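Local coordinates for protein cyclin homolog (PDB 2F2C) that acts as a viral D-type cyclin that modulates the host cell cycle and may promote transformation and rapid proliferation of latently infected T cells, at residues Ser39-Gln44 with Arg82-Lys87; Phe73-Ser78 with Thr147-Ala152; Pro195-Ala200 with Asn233-Val238; Glu175-Thr180 with Leu204-Thr209. All coordinates share one frame; numbering follows the deposited sequence.

Interaction 1 of 4, residues Ser39-Gln44 with Arg82-Lys87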
loop_
_atom_site.group_PDB
_atom_site.type_symbol
_atom_site.label_atom_id
_atom_site.label_comp_id
_atom_site.label_asym_id
_atom_site.label_seq_id
_atom_site.Cartn_x
_atom_site.Cartn_y
_atom_site.Cartn_z
ATOM N N SER A 39 -12.872 15.640 -20.991
ATOM C CA SER A 39 -12.852 17.085 -20.768
ATOM C C SER A 39 -12.683 17.460 -19.293
ATOM O O SER A 39 -13.595 17.257 -18.481
ATOM C CB SER A 39 -14.123 17.717 -21.313
ATOM O OG SER A 39 -14.088 19.102 -21.069
ATOM N N LEU A 40 -11.530 18.037 -18.963
ATOM C CA LEU A 40 -11.161 18.270 -17.573
ATOM C C LEU A 40 -12.094 19.254 -16.878
ATOM O O LEU A 40 -12.345 20.343 -17.399
ATOM C CB LEU A 40 -9.709 18.745 -17.480
ATOM C CG LEU A 40 -9.109 18.894 -16.087
ATOM C CD1 LEU A 40 -9.007 17.535 -15.405
ATOM C CD2 LEU A 40 -7.750 19.547 -16.212
ATOM N N TRP A 41 -12.596 18.839 -15.708
ATOM C CA TRP A 41 -13.456 19.651 -14.824
ATOM C C TRP A 41 -14.789 20.063 -15.455
ATOM O O TRP A 41 -15.402 21.041 -15.024
ATOM C CB TRP A 41 -12.698 20.893 -14.313
ATOM C CG TRP A 41 -11.747 20.631 -13.168
ATOM C CD1 TRP A 41 -11.149 19.442 -12.849
ATOM C CD2 TRP A 41 -11.266 21.589 -12.211
ATOM N NE1 TRP A 41 -10.350 19.595 -11.741
ATOM C CE2 TRP A 41 -10.393 20.904 -11.332
ATOM C CE3 TRP A 41 -11.493 22.957 -11.998
ATOM C CZ2 TRP A 41 -9.747 21.539 -10.261
ATOM C CZ3 TRP A 41 -10.852 23.584 -10.934
ATOM C CH2 TRP A 41 -9.990 22.873 -10.078
ATOM N N GLU A 42 -15.238 19.294 -16.451
ATOM C CA GLU A 42 -16.395 19.642 -17.291
ATOM C C GLU A 42 -17.709 19.870 -16.542
ATOM O O GLU A 42 -18.527 20.674 -16.965
ATOM C CB GLU A 42 -16.578 18.607 -18.381
ATOM N N ILE A 43 -17.889 19.172 -15.428
ATOM C CA ILE A 43 -19.097 19.245 -14.600
ATOM C C ILE A 43 -19.196 20.545 -13.800
ATOM O O ILE A 43 -20.136 20.732 -13.029
ATOM C CB ILE A 43 -19.128 18.005 -13.648
ATOM C CG1 ILE A 43 -19.536 16.757 -14.432
ATOM C CG2 ILE A 43 -20.070 18.213 -12.448
ATOM C CD1 ILE A 43 -18.784 15.505 -14.038
ATOM N N GLN A 44 -18.232 21.441 -13.988
ATOM C CA GLN A 44 -18.121 22.627 -13.143
ATOM C C GLN A 44 -18.754 23.871 -13.741
ATOM O O GLN A 44 -18.632 24.121 -14.938
ATOM C CB GLN A 44 -16.659 22.898 -12.776
ATOM C CG GLN A 44 -16.057 21.885 -11.803
ATOM C CD GLN A 44 -16.805 21.808 -10.478
ATOM O OE1 GLN A 44 -16.922 20.731 -9.895
ATOM N NE2 GLN A 44 -17.309 22.945 -10.002
ATOM N N ARG A 82 -10.992 13.510 -9.385
ATOM C CA ARG A 82 -12.056 12.558 -9.074
ATOM C C ARG A 82 -13.158 13.213 -8.264
ATOM O O ARG A 82 -14.321 13.135 -8.641
ATOM C CB ARG A 82 -11.509 11.355 -8.309
ATOM C CG ARG A 82 -10.919 10.266 -9.185
ATOM C CD ARG A 82 -10.414 9.065 -8.404
ATOM N NE ARG A 82 -9.082 9.302 -7.858
ATOM C CZ ARG A 82 -8.542 8.623 -6.849
ATOM N NH1 ARG A 82 -9.225 7.653 -6.243
ATOM N NH2 ARG A 82 -7.306 8.920 -6.440
ATOM N N TYR A 83 -12.783 13.868 -7.164
ATOM C CA TYR A 83 -13.734 14.566 -6.295
ATOM C C TYR A 83 -14.540 15.607 -7.050
ATOM O O TYR A 83 -15.730 15.779 -6.795
ATOM C CB TYR A 83 -13.036 15.235 -5.105
ATOM C CG TYR A 83 -13.989 16.036 -4.253
ATOM C CD1 TYR A 83 -14.909 15.395 -3.415
ATOM C CD2 TYR A 83 -14.009 17.434 -4.308
ATOM C CE1 TYR A 83 -15.829 16.136 -2.640
ATOM C CE2 TYR A 83 -14.921 18.185 -3.535
ATOM C CZ TYR A 83 -15.827 17.528 -2.705
ATOM O OH TYR A 83 -16.716 18.239 -1.928
ATOM N N LEU A 84 -13.896 16.304 -7.977
ATOM C CA LEU A 84 -14.576 17.373 -8.704
ATOM C C LEU A 84 -15.268 16.899 -9.977
ATOM O O LEU A 84 -15.642 17.726 -10.816
ATOM C CB LEU A 84 -13.640 18.560 -8.976
ATOM C CG LEU A 84 -13.270 19.458 -7.792
ATOM C CD1 LEU A 84 -12.283 20.477 -8.258
ATOM C CD2 LEU A 84 -14.470 20.153 -7.176
ATOM N N CYS A 85 -15.425 15.577 -10.117
ATOM C CA CYS A 85 -16.372 14.991 -11.080
ATOM C C CYS A 85 -17.698 14.717 -10.389
ATOM O O CYS A 85 -18.697 14.447 -11.047
ATOM C CB CYS A 85 -15.872 13.672 -11.662
ATOM S SG CYS A 85 -14.225 13.710 -12.401
ATOM N N LYS A 86 -17.702 14.795 -9.060
ATOM C CA LYS A 86 -18.855 14.370 -8.282
ATOM C C LYS A 86 -19.577 15.500 -7.549
ATOM O O LYS A 86 -20.793 15.637 -7.685
ATOM C CB LYS A 86 -18.478 13.210 -7.348
ATOM C CG LYS A 86 -18.233 11.897 -8.109
ATOM C CD LYS A 86 -18.050 10.705 -7.177
ATOM C CE LYS A 86 -17.935 9.391 -7.958
ATOM N NZ LYS A 86 -19.151 9.062 -8.776
ATOM N N LYS A 87 -18.852 16.300 -6.774
ATOM C CA LYS A 87 -19.481 17.442 -6.100
ATOM C C LYS A 87 -19.081 18.739 -6.806
ATOM O O LYS A 87 -18.253 18.720 -7.715
ATOM C CB LYS A 87 -19.144 17.474 -4.601
ATOM C CG LYS A 87 -19.616 16.251 -3.789
ATOM C CD LYS A 87 -21.115 16.235 -3.492
ATOM C CE LYS A 87 -21.460 15.063 -2.578
ATOM N NZ LYS A 87 -22.915 14.948 -2.267
#

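Interaction 2 of 4, residues Phe73-Ser78 with Thr147-Ala152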
loop_
_atom_site.group_PDB
_atom_site.type_symbol
_atom_site.label_atom_id
_atom_site.label_comp_id
_atom_site.label_asym_id
_atom_site.label_seq_id
_atom_site.Cartn_x
_atom_site.Cartn_y
_atom_site.Cartn_z
ATOM N N PHE A 73 1.895 14.288 -3.999
ATOM C CA PHE A 73 1.317 15.283 -4.872
ATOM C C PHE A 73 0.494 14.668 -6.008
ATOM O O PHE A 73 -0.662 15.053 -6.183
ATOM C CB PHE A 73 2.352 16.288 -5.387
ATOM C CG PHE A 73 1.769 17.341 -6.264
ATOM C CD1 PHE A 73 0.824 18.230 -5.766
ATOM C CD2 PHE A 73 2.136 17.430 -7.597
ATOM C CE1 PHE A 73 0.276 19.213 -6.580
ATOM C CE2 PHE A 73 1.595 18.412 -8.408
ATOM C CZ PHE A 73 0.663 19.298 -7.905
ATOM N N PRO A 74 1.056 13.748 -6.793
ATOM C CA PRO A 74 0.268 13.094 -7.818
ATOM C C PRO A 74 -1.071 12.585 -7.272
ATOM O O PRO A 74 -2.126 12.828 -7.892
ATOM C CB PRO A 74 1.173 11.950 -8.260
ATOM C CG PRO A 74 2.502 12.533 -8.151
ATOM C CD PRO A 74 2.462 13.286 -6.831
ATOM N N LEU A 75 -1.033 11.932 -6.108
ATOM C CA LEU A 75 -2.235 11.318 -5.548
ATOM C C LEU A 75 -3.220 12.382 -5.136
ATOM O O LEU A 75 -4.416 12.265 -5.393
ATOM C CB LEU A 75 -1.888 10.416 -4.375
ATOM C CG LEU A 75 -2.837 9.347 -3.841
ATOM C CD1 LEU A 75 -3.609 9.889 -2.691
ATOM C CD2 LEU A 75 -3.777 8.795 -4.897
ATOM N N SER A 76 -2.707 13.441 -4.531
ATOM C CA SER A 76 -3.555 14.539 -4.109
ATOM C C SER A 76 -4.199 15.259 -5.307
ATOM O O SER A 76 -5.257 15.856 -5.155
ATOM C CB SER A 76 -2.742 15.517 -3.269
ATOM O OG SER A 76 -2.106 16.452 -4.139
ATOM N N VAL A 77 -3.553 15.218 -6.478
ATOM C CA VAL A 77 -4.137 15.717 -7.729
ATOM C C VAL A 77 -5.258 14.790 -8.215
ATOM O O VAL A 77 -6.338 15.226 -8.627
ATOM C CB VAL A 77 -3.071 15.837 -8.828
ATOM C CG1 VAL A 77 -3.695 16.150 -10.160
ATOM C CG2 VAL A 77 -2.077 16.929 -8.495
ATOM N N SER A 78 -4.983 13.492 -8.161
ATOM C CA SER A 78 -5.929 12.490 -8.546
ATOM C C SER A 78 -7.184 12.638 -7.726
ATOM O O SER A 78 -8.280 12.724 -8.294
ATOM C CB SER A 78 -5.336 11.125 -8.320
ATOM O OG SER A 78 -6.254 10.143 -8.760
ATOM N N THR A 147 -9.805 6.041 -2.529
ATOM C CA THR A 147 -8.876 7.180 -2.593
ATOM C C THR A 147 -7.586 6.938 -3.368
ATOM O O THR A 147 -7.067 7.840 -4.020
ATOM C CB THR A 147 -8.497 7.618 -1.188
ATOM O OG1 THR A 147 -7.978 6.486 -0.480
ATOM C CG2 THR A 147 -9.727 8.002 -0.398
ATOM N N GLU A 148 -7.046 5.735 -3.243
ATOM C CA GLU A 148 -5.856 5.291 -3.973
ATOM C C GLU A 148 -6.064 5.310 -5.510
ATOM O O GLU A 148 -7.205 5.466 -5.992
ATOM C CB GLU A 148 -5.492 3.890 -3.470
ATOM C CG GLU A 148 -4.036 3.493 -3.578
ATOM C CD GLU A 148 -3.070 4.562 -3.064
ATOM O OE1 GLU A 148 -2.666 5.466 -3.861
ATOM O OE2 GLU A 148 -2.690 4.470 -1.867
ATOM N N ALA A 149 -4.966 5.170 -6.264
ATOM C CA ALA A 149 -4.957 5.232 -7.748
ATOM C C ALA A 149 -3.578 4.947 -8.335
ATOM O O ALA A 149 -2.568 5.145 -7.679
ATOM C CB ALA A 149 -5.434 6.598 -8.245
ATOM N N VAL A 150 -3.516 4.497 -9.578
ATOM C CA VAL A 150 -2.210 4.405 -10.210
ATOM C C VAL A 150 -1.669 5.831 -10.476
ATOM O O VAL A 150 -2.324 6.632 -11.137
ATOM C CB VAL A 150 -2.243 3.583 -11.500
ATOM C CG1 VAL A 150 -0.927 3.743 -12.240
ATOM C CG2 VAL A 150 -2.475 2.135 -11.190
ATOM N N LEU A 151 -0.491 6.138 -9.935
ATOM C CA LEU A 151 0.114 7.459 -10.089
ATOM C C LEU A 151 1.198 7.412 -11.132
ATOM O O LEU A 151 1.990 6.461 -11.151
ATOM C CB LEU A 151 0.766 7.897 -8.783
ATOM C CG LEU A 151 -0.161 7.900 -7.595
ATOM C CD1 LEU A 151 0.593 8.382 -6.367
ATOM C CD2 LEU A 151 -1.308 8.821 -7.939
ATOM N N ALA A 152 1.278 8.451 -11.959
ATOM C CA ALA A 152 2.322 8.521 -12.975
ATOM C C ALA A 152 3.598 8.027 -12.318
ATOM O O ALA A 152 4.418 7.329 -12.902
ATOM C CB ALA A 152 2.499 9.940 -13.461
#

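Interaction 3 of 4, residues Pro195-Ala200 with Asn233-Val238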
loop_
_atom_site.group_PDB
_atom_site.type_symbol
_atom_site.label_atom_id
_atom_site.label_comp_id
_atom_site.label_asym_id
_atom_site.label_seq_id
_atom_site.Cartn_x
_atom_site.Cartn_y
_atom_site.Cartn_z
ATOM N N PRO A 195 -1.313 7.573 -16.806
ATOM C CA PRO A 195 -0.178 7.701 -15.898
ATOM C C PRO A 195 1.108 7.127 -16.486
ATOM O O PRO A 195 2.166 7.744 -16.367
ATOM C CB PRO A 195 -0.612 6.938 -14.651
ATOM C CG PRO A 195 -2.060 6.654 -14.819
ATOM C CD PRO A 195 -2.531 7.089 -16.138
ATOM N N GLY A 196 1.015 5.975 -17.135
ATOM C CA GLY A 196 2.195 5.336 -17.701
ATOM C C GLY A 196 2.833 6.212 -18.756
ATOM O O GLY A 196 4.048 6.275 -18.848
ATOM N N LEU A 197 2.019 6.890 -19.562
ATOM C CA LEU A 197 2.561 7.802 -20.562
ATOM C C LEU A 197 3.230 9.030 -19.935
ATOM O O LEU A 197 4.380 9.346 -20.274
ATOM C CB LEU A 197 1.500 8.211 -21.587
ATOM C CG LEU A 197 1.257 7.187 -22.697
ATOM C CD1 LEU A 197 0.078 7.606 -23.569
ATOM C CD2 LEU A 197 2.526 6.940 -23.529
ATOM N N ILE A 198 2.527 9.713 -19.027
ATOM C CA ILE A 198 3.142 10.810 -18.275
ATOM C C ILE A 198 4.536 10.397 -17.780
ATOM O O ILE A 198 5.521 11.110 -18.000
ATOM C CB ILE A 198 2.277 11.210 -17.081
ATOM C CG1 ILE A 198 0.870 11.615 -17.519
ATOM C CG2 ILE A 198 2.957 12.321 -16.277
ATOM C CD1 ILE A 198 -0.124 11.599 -16.353
ATOM N N CYS A 199 4.608 9.225 -17.139
ATOM C CA CYS A 199 5.857 8.693 -16.605
ATOM C C CYS A 199 6.912 8.455 -17.660
ATOM O O CYS A 199 8.003 8.958 -17.529
ATOM C CB CYS A 199 5.633 7.386 -15.873
ATOM S SG CYS A 199 7.183 6.858 -15.102
ATOM N N ALA A 200 6.600 7.651 -18.672
ATOM C CA ALA A 200 7.456 7.502 -19.851
ATOM C C ALA A 200 8.072 8.835 -20.285
ATOM O O ALA A 200 9.282 8.933 -20.487
ATOM C CB ALA A 200 6.649 6.890 -21.037
ATOM N N ASN A 233 4.757 7.375 -32.161
ATOM C CA ASN A 233 4.409 8.797 -32.237
ATOM C C ASN A 233 3.793 9.329 -30.959
ATOM O O ASN A 233 4.216 10.371 -30.451
ATOM C CB ASN A 233 3.518 9.113 -33.424
ATOM C CG ASN A 233 4.223 8.912 -34.734
ATOM O OD1 ASN A 233 4.566 9.877 -35.421
ATOM N ND2 ASN A 233 4.468 7.646 -35.086
ATOM N N THR A 234 2.816 8.611 -30.417
ATOM C CA THR A 234 2.199 9.053 -29.165
ATOM C C THR A 234 3.155 9.035 -27.951
ATOM O O THR A 234 2.852 9.660 -26.934
ATOM C CB THR A 234 0.825 8.363 -28.906
ATOM O OG1 THR A 234 0.682 8.042 -27.505
ATOM C CG2 THR A 234 0.795 7.022 -29.536
ATOM N N VAL A 235 4.302 8.359 -28.058
ATOM C CA VAL A 235 5.356 8.469 -27.023
ATOM C C VAL A 235 6.172 9.749 -27.200
ATOM O O VAL A 235 6.357 10.524 -26.263
ATOM C CB VAL A 235 6.304 7.254 -26.991
ATOM C CG1 VAL A 235 7.532 7.560 -26.162
ATOM C CG2 VAL A 235 5.606 6.064 -26.402
ATOM N N ARG A 236 6.658 9.956 -28.412
ATOM C CA ARG A 236 7.392 11.148 -28.746
ATOM C C ARG A 236 6.615 12.426 -28.393
ATOM O O ARG A 236 7.201 13.352 -27.851
ATOM C CB ARG A 236 7.771 11.095 -30.218
ATOM C CG ARG A 236 8.790 12.128 -30.659
ATOM C CD ARG A 236 9.813 11.596 -31.676
ATOM N NE ARG A 236 9.198 10.835 -32.763
ATOM C CZ ARG A 236 9.784 9.823 -33.403
ATOM N NH1 ARG A 236 11.010 9.424 -33.064
ATOM N NH2 ARG A 236 9.141 9.204 -34.388
ATOM N N THR A 237 5.314 12.472 -28.680
ATOM C CA THR A 237 4.454 13.615 -28.297
ATOM C C THR A 237 4.334 13.815 -26.782
ATOM O O THR A 237 4.274 14.946 -26.307
ATOM C CB THR A 237 3.029 13.468 -28.894
ATOM O OG1 THR A 237 3.079 13.694 -30.298
ATOM C CG2 THR A 237 2.089 14.575 -28.418
ATOM N N VAL A 238 4.249 12.728 -26.027
ATOM C CA VAL A 238 4.120 12.868 -24.585
ATOM C C VAL A 238 5.452 13.300 -23.953
ATOM O O VAL A 238 5.445 14.121 -23.043
ATOM C CB VAL A 238 3.490 11.639 -23.918
ATOM C CG1 VAL A 238 3.636 11.700 -22.422
ATOM C CG2 VAL A 238 2.013 11.578 -24.265
#

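Interaction 4 of 4, residues Glu175-Thr180 with Leu204-Thr209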
loop_
_atom_site.group_PDB
_atom_site.type_symbol
_atom_site.label_atom_id
_atom_site.label_comp_id
_atom_site.label_asym_id
_atom_site.label_seq_id
_atom_site.Cartn_x
_atom_site.Cartn_y
_atom_site.Cartn_z
ATOM N N GLU A 175 15.136 10.397 -8.751
ATOM C CA GLU A 175 15.149 11.724 -8.152
ATOM C C GLU A 175 14.757 12.828 -9.150
ATOM O O GLU A 175 13.800 13.571 -8.910
ATOM C CB GLU A 175 16.537 11.979 -7.540
ATOM C CG GLU A 175 16.639 13.189 -6.613
ATOM C CD GLU A 175 15.396 13.385 -5.744
ATOM O OE1 GLU A 175 14.989 12.428 -5.008
ATOM O OE2 GLU A 175 14.822 14.507 -5.810
ATOM N N ALA A 176 15.480 12.910 -10.266
ATOM C CA ALA A 176 15.185 13.880 -11.315
ATOM C C ALA A 176 13.804 13.674 -11.979
ATOM O O ALA A 176 13.028 14.634 -12.144
ATOM C CB ALA A 176 16.285 13.868 -12.365
ATOM N N ALA A 177 13.491 12.437 -12.348
ATOM C CA ALA A 177 12.265 12.196 -13.086
ATOM C C ALA A 177 10.986 12.424 -12.282
ATOM O O ALA A 177 9.995 12.907 -12.840
ATOM C CB ALA A 177 12.276 10.824 -13.753
ATOM N N SER A 178 10.987 12.095 -10.992
ATOM C CA SER A 178 9.798 12.375 -10.167
ATOM C C SER A 178 9.582 13.885 -9.968
ATOM O O SER A 178 8.441 14.356 -9.975
ATOM C CB SER A 178 9.787 11.616 -8.828
ATOM O OG SER A 178 10.974 11.764 -8.081
ATOM N N THR A 179 10.675 14.637 -9.825
ATOM C CA THR A 179 10.584 16.084 -9.727
ATOM C C THR A 179 9.944 16.610 -11.002
ATOM O O THR A 179 8.972 17.367 -10.950
ATOM C CB THR A 179 11.970 16.715 -9.550
ATOM O OG1 THR A 179 12.625 16.141 -8.417
ATOM C CG2 THR A 179 11.832 18.191 -9.173
ATOM N N THR A 180 10.495 16.192 -12.139
ATOM C CA THR A 180 9.958 16.505 -13.461
ATOM C C THR A 180 8.478 16.108 -13.635
ATOM O O THR A 180 7.654 16.913 -14.105
ATOM C CB THR A 180 10.825 15.819 -14.524
ATOM O OG1 THR A 180 12.181 16.268 -14.396
ATOM C CG2 THR A 180 10.410 16.254 -15.931
ATOM N N LEU A 204 12.051 10.190 -20.316
ATOM C CA LEU A 204 12.746 10.551 -21.534
ATOM C C LEU A 204 13.343 11.942 -21.419
ATOM O O LEU A 204 14.499 12.148 -21.783
ATOM C CB LEU A 204 11.826 10.460 -22.746
ATOM C CG LEU A 204 11.425 9.048 -23.167
ATOM C CD1 LEU A 204 10.179 9.102 -24.038
ATOM C CD2 LEU A 204 12.563 8.311 -23.866
ATOM N N THR A 205 12.550 12.885 -20.910
ATOM C CA THR A 205 12.987 14.265 -20.692
ATOM C C THR A 205 14.249 14.284 -19.858
ATOM O O THR A 205 15.236 14.940 -20.226
ATOM C CB THR A 205 11.910 15.043 -19.930
ATOM O OG1 THR A 205 10.626 14.746 -20.489
ATOM C CG2 THR A 205 12.080 16.557 -20.139
ATOM N N THR A 206 14.200 13.563 -18.739
ATOM C CA THR A 206 15.300 13.477 -17.804
ATOM C C THR A 206 16.558 12.921 -18.479
ATOM O O THR A 206 17.597 13.591 -18.504
ATOM C CB THR A 206 14.866 12.617 -16.608
ATOM O OG1 THR A 206 13.822 13.298 -15.898
ATOM C CG2 THR A 206 15.989 12.475 -15.583
ATOM N N ILE A 207 16.443 11.718 -19.046
ATOM C CA ILE A 207 17.545 11.072 -19.788
ATOM C C ILE A 207 18.227 11.999 -20.822
ATOM O O ILE A 207 19.454 11.968 -20.984
ATOM C CB ILE A 207 17.068 9.755 -20.453
ATOM C CG1 ILE A 207 16.748 8.696 -19.402
ATOM C CG2 ILE A 207 18.118 9.203 -21.397
ATOM C CD1 ILE A 207 15.937 7.542 -19.958
ATOM N N GLU A 208 17.433 12.826 -21.497
ATOM C CA GLU A 208 17.950 13.840 -22.407
ATOM C C GLU A 208 18.801 14.927 -21.700
ATOM O O GLU A 208 20.030 14.919 -21.837
ATOM C CB GLU A 208 16.792 14.459 -23.181
ATOM C CG GLU A 208 17.179 15.314 -24.375
ATOM C CD GLU A 208 16.021 16.165 -24.848
ATOM O OE1 GLU A 208 16.026 16.599 -26.019
ATOM O OE2 GLU A 208 15.097 16.407 -24.042
ATOM N N THR A 209 18.169 15.842 -20.953
ATOM C CA THR A 209 18.919 16.887 -20.229
ATOM C C THR A 209 19.677 16.263 -19.076
ATOM O O THR A 209 19.086 15.873 -18.072
ATOM C CB THR A 209 18.004 18.000 -19.705
ATOM O OG1 THR A 209 16.837 17.413 -19.130
ATOM C CG2 THR A 209 17.461 18.858 -20.865
#

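Interaction 1 of 4, residues Ser39-Gln44 with Arg82-Lys87
W41 and L84 meet where two overlapping beta turns pack against the chain just past helix 72-83, in the N-terminal cyclin domain of this all-helical protein. The leucine comes in over one face of the indole: CD1 of L84 sits 3.8 Å from the centroid of the six-membered ring of W41, 26° off the ring normal, which makes a CH-pi contact. It lies displaced toward the rim, and its nearest ring atom is W41 CZ2. The two side chains cross obliquely. The indole swings to this position with its CG anti to the carbonyl carbon (chi1 -79°). W41 itself is shared by the turns, third residue of the type II turn S39-E42 and first of the type I turn W41-Q44, which Q44 N closes on W41 O at 3.0 Å. I43, in the second turn, points toward 82-87 at the exposed margin: I43 CD1 rests against the backbone of C85, with C85 CB 4.2 Å from that methyl. Q44 is also directed toward 82-87. The indole nitrogen W41 NE1 is hydrogen-bonded to D81 OD1 of helix 72-83.

Interaction 2 of 4, residues Phe73-Ser78 with Thr147-Ala152
L75 leans from helix 72-83 onto the extended loop 147-152, and its side chain meets that loop atom after atom. At the root, L75 CB packs on L151, 3.8 Å from L151 CD1, while L151 CD2 lies against the helix backbone, 3.6 Å from L75 CA. L151 also reaches P74, whose CB is 4.0 Å from L151 CD2. With CG anti to the backbone N (chi1 -162°), the leucine then passes E148, the two side chains crossing at about a right angle, and L75 CG lies 3.9 Å from E148 OE1. That carboxylate is salt-bridged through OE1 to R109 of helix 94-109. Cyclins carry two helical cyclin folds in tandem, and this loop, running from helix 129-142 to helix 156-162, is consistent with the linker between them; T147 and E148 also pack on the other protein chain of the assembly. At the tip, L75 CD2 approaches the backbone carbonyl T147 O at 3.5 Å and faces A149 CB at 4.3 Å. One helical turn on, S78 comes to the same alanine, its OG 3.7 Å from A149 CB. S78 OG has its hydrogen bond with R82 NH2, and a second bond of that NH2 goes to T147 O.

Interaction 3 of 4, residues Pro195-Ala200 with Asn233-Val238
L197 and V238 carry a buried, mainly aliphatic helix-to-helix contact between the first turns of helix 195-208 and the early part of helix 232-247, in what is consistent with the second of the two helical cyclin folds. The local axes come within 9.2 Å and cross at -63°, a steep angle that confines the touch to a small patch. No hydrogen bond spans it. L197 points toward the opposite helix and meets three of its residues, T234, V235 and V238, which lie on one side of that helix. Its CG stands anti to the carbonyl carbon (chi1 -81°), and beyond it the two methyls part company: L197 CD1 goes to the hydroxyl end of T234, 4.0 Å from T234 OG1, while L197 CD2 turns to V235 and lies 4.3 Å from V235 CG2. The side chains of L197 and T234 cross at about a right angle. V238 points back toward helix 195-208. Its CG1, anti to the backbone N (chi1 168°), lies over the L197-I198 peptide, nearest L197 O at 3.3 Å, with L197 C at 3.7 Å, and it also meets the base of the leucine, 4.2 Å from L197 CB. T234 marks the more open margin, whereas V235 and V238 are buried. Other parts of the fold also pack on the first helix: G196 N bonds to E31 OE1 at the end of helix 21-31, C199 packs on L156 and L159 of helix 156-162, and A200 lies against L224 and L228 of helix 218-228.

Interaction 4 of 4, residues Glu175-Thr180 with Leu204-Thr209
T205 opens the contact on the side of helix 195-208, its CB 4.4 Å from T180 CG2 of helix 170-184. Its hydroxyl turns back to its own helix and bonds to G201 O. T206 follows and carries most of the packing. With OG1 beside the backbone N and CG2 anti to it (chi1 -66°), the forked side chain straddles two alanines: T206 CG2 meets A176 CB at 3.5 Å, and T206 OG1 lies on A177, 3.4 Å from its CA and 3.6 Å from its CB. Beside it T180 slides past in the opposite direction. Both hydroxyls have carbonyl partners within their own helices, T206 OG1 bonding to G202 O and T180 OG1 to A176 O at 2.9 Å, the latter from 42° out of the carbonyl plane. This is close helix-helix packing of small residues, alanine and threonine, probably within the second cyclin fold. The alanines let the backbones come near, with 5.8 Å from A177 CA to T206 CA, at a helix crossing of 128°. T209, the first residue past the helix, bonds through OG1 to T205 O. This pair of helices is flanked by helix 156-162, where L156 lies on A177, by helix 232-247 against L204 and T205, and by helix 218-228 against L204 and I207.

Interactions 1 and 2 share helix 72-83, and R82 ties them directly, its NH2 reaching T147 O. Interactions 3 and 4 share helix 195-208 in the same way, touching through V235 and L204. Interaction 2 lies closest to the middle of the chain, about 6 Å from its centre, and also touches interaction 3 where A152 meets P195, I198 and C199. Interaction 1 is the partly exposed one, and it alone uses an aromatic face; the rest are buried. Chemistry follows place: aliphatic packing beside charged groups in interaction 2, leucine and valine in interaction 3, alanine and threonine in interaction 4, on the opposite side of the chain's centre from interaction 1.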